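Local structure of proline iminopeptidase-related protein (Thermus thermophilus, 2YYS) at residues Leu46-Leu50 with Phe265-Phe269. The protein is of unknown function but belongs to the S33 peptidase family of alpha/beta hydrolases and may therefore act as a peptidase. Sequence-based numbering, arbitrary orientation.
Sequences LQDYL and FEEAF
Tyr49 packs against the helical segment 265-269, its side chain touching Phe265, Glu266 and Phe269. Its CA is 7.5 Å from that of Glu266, the nearest CA pair across the segments. The chain turns tightly from Leu46, at the end of helix 40-46, to Leu50, with i to i+3 backbone hydrogen bonds from Tyr49 N to Leu46 O (3.0 Å) and Leu50 N to Gln47 O (3.1 Å). Segment 265-269 is regular helix, with an i to i+4 hydrogen bond from Phe269 N to Phe265 O (2.7 Å). Tyr49, chi1 m, brings CE1 to 3.6 Å from Glu266 CG. Its CE2 meets the edge of Phe265 at CD2 (4.0 Å), and its CB the edge of Phe269 at CD2 (3.7 Å). Both phenylalanines are chi1 t. CA-to-CB of Phe269 points toward residues 46-50; that of Phe265 points sideways, but its ring end comes close. Leu46, mt, places CD2 3.6 Å from Phe265 CZ and over one face of the Phe269 ring, 4.0 Å from CZ. Leu50, also mt, sets CD2 3.9 Å from Phe269 CE2. No hydrogen bond crosses the contact. Leu46, Leu50 and Phe269 also touch Leu100 of strand 97-102. Helices 40-46 (with its following loop) and 262-274 thus pack together on one face of the central sheet, as expected of an alpha/beta hydrolase fold.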
loop_
_atom_site.group_PDB
_atom_site.type_symbol
_atom_site.label_atom_id
_atom_site.label_comp_id
_atom_site.label_asym_id
_atom_site.label_seq_id
_atom_site.Cartn_x
_atom_site.Cartn_y
_atom_site.Cartn_z
ATOM N N LEU A 46 7.698 -4.919 -8.408
ATOM C CA LEU A 46 8.404 -5.614 -7.333
ATOM C C LEU A 46 8.923 -6.994 -7.714
ATOM O O LEU A 46 9.947 -7.420 -7.174
ATOM C CB LEU A 46 7.513 -5.728 -6.088
ATOM C CG LEU A 46 6.984 -4.409 -5.517
ATOM C CD1 LEU A 46 6.147 -4.657 -4.281
ATOM C CD2 LEU A 46 8.108 -3.428 -5.195
ATOM N N GLN A 47 8.224 -7.687 -8.616
ATOM C CA GLN A 47 8.418 -9.129 -8.815
ATOM C C GLN A 47 9.858 -9.520 -9.182
ATOM O O GLN A 47 10.309 -10.582 -8.795
ATOM C CB GLN A 47 7.419 -9.707 -9.846
ATOM C CG GLN A 47 7.671 -9.248 -11.304
ATOM C CD GLN A 47 6.588 -9.678 -12.325
ATOM O OE1 GLN A 47 5.814 -10.606 -12.089
ATOM N NE2 GLN A 47 6.555 -8.993 -13.464
ATOM N N ASP A 48 10.570 -8.664 -9.911
ATOM C CA ASP A 48 11.960 -8.947 -10.311
ATOM C C ASP A 48 12.912 -9.130 -9.123
ATOM O O ASP A 48 13.955 -9.770 -9.253
ATOM C CB ASP A 48 12.523 -7.820 -11.188
ATOM C CG ASP A 48 11.891 -7.757 -12.564
ATOM O OD1 ASP A 48 11.324 -8.766 -13.054
ATOM O OD2 ASP A 48 11.926 -6.709 -13.230
ATOM N N TYR A 49 12.558 -8.552 -7.976
ATOM C CA TYR A 49 13.388 -8.636 -6.775
ATOM C C TYR A 49 12.963 -9.746 -5.820
ATOM O O TYR A 49 13.596 -9.940 -4.793
ATOM C CB TYR A 49 13.368 -7.280 -6.066
ATOM C CG TYR A 49 13.657 -6.145 -7.025
ATOM C CD1 TYR A 49 14.890 -6.061 -7.676
ATOM C CD2 TYR A 49 12.695 -5.186 -7.318
ATOM C CE1 TYR A 49 15.164 -5.035 -8.572
ATOM C CE2 TYR A 49 12.959 -4.146 -8.223
ATOM C CZ TYR A 49 14.197 -4.076 -8.840
ATOM O OH TYR A 49 14.465 -3.054 -9.728
ATOM N N LEU A 50 11.927 -10.503 -6.178
ATOM C CA LEU A 50 11.256 -11.400 -5.235
ATOM C C LEU A 50 11.301 -12.886 -5.621
ATOM O O LEU A 50 10.483 -13.686 -5.155
ATOM C CB LEU A 50 9.800 -10.946 -5.059
ATOM C CG LEU A 50 9.597 -9.574 -4.412
ATOM C CD1 LEU A 50 8.109 -9.284 -4.268
ATOM C CD2 LEU A 50 10.291 -9.443 -3.055
ATOM N N PHE A 265 15.958 2.272 -6.235
ATOM C CA PHE A 265 14.933 1.448 -5.607
ATOM C C PHE A 265 15.441 0.033 -5.410
ATOM O O PHE A 265 15.257 -0.556 -4.353
ATOM C CB PHE A 265 13.636 1.411 -6.406
ATOM C CG PHE A 265 12.578 0.550 -5.770
ATOM C CD1 PHE A 265 11.776 1.055 -4.763
ATOM C CD2 PHE A 265 12.429 -0.779 -6.139
ATOM C CE1 PHE A 265 10.827 0.265 -4.161
ATOM C CE2 PHE A 265 11.469 -1.577 -5.542
ATOM C CZ PHE A 265 10.667 -1.053 -4.549
ATOM N N GLU A 266 16.090 -0.501 -6.436
ATOM C CA GLU A 266 16.619 -1.855 -6.389
ATOM C C GLU A 266 17.553 -1.998 -5.198
ATOM O O GLU A 266 17.476 -2.962 -4.452
ATOM C CB GLU A 266 17.374 -2.178 -7.675
ATOM C CG GLU A 266 18.261 -3.415 -7.559
ATOM C CD GLU A 266 18.793 -3.900 -8.893
ATOM O OE1 GLU A 266 19.016 -3.078 -9.792
ATOM O OE2 GLU A 266 19.003 -5.114 -9.033
ATOM N N GLU A 267 18.453 -1.032 -5.043
ATOM C CA GLU A 267 19.401 -1.041 -3.935
ATOM C C GLU A 267 18.676 -0.983 -2.575
ATOM O O GLU A 267 18.961 -1.782 -1.685
ATOM C CB GLU A 267 20.390 0.127 -4.090
ATOM C CG GLU A 267 21.246 0.443 -2.869
ATOM C CD GLU A 267 22.192 1.623 -3.111
ATOM O OE1 GLU A 267 21.719 2.748 -3.439
ATOM O OE2 GLU A 267 23.417 1.422 -2.974
ATOM N N ALA A 268 17.739 -0.052 -2.423
ATOM C CA ALA A 268 17.040 0.113 -1.148
ATOM C C ALA A 268 16.127 -1.073 -0.854
ATOM O O ALA A 268 16.034 -1.515 0.281
ATOM C CB ALA A 268 16.248 1.406 -1.131
ATOM N N PHE A 269 15.466 -1.598 -1.877
ATOM C CA PHE A 269 14.507 -2.681 -1.679
ATOM C C PHE A 269 15.231 -3.973 -1.307
ATOM O O PHE A 269 14.795 -4.684 -0.397
ATOM C CB PHE A 269 13.635 -2.869 -2.923
ATOM C CG PHE A 269 12.421 -3.729 -2.705
ATOM C CD1 PHE A 269 11.544 -3.478 -1.663
ATOM C CD2 PHE A 269 12.149 -4.788 -3.559
ATOM C CE1 PHE A 269 10.425 -4.265 -1.472
ATOM C CE2 PHE A 269 11.027 -5.583 -3.367
ATOM C CZ PHE A 269 10.163 -5.314 -2.327
#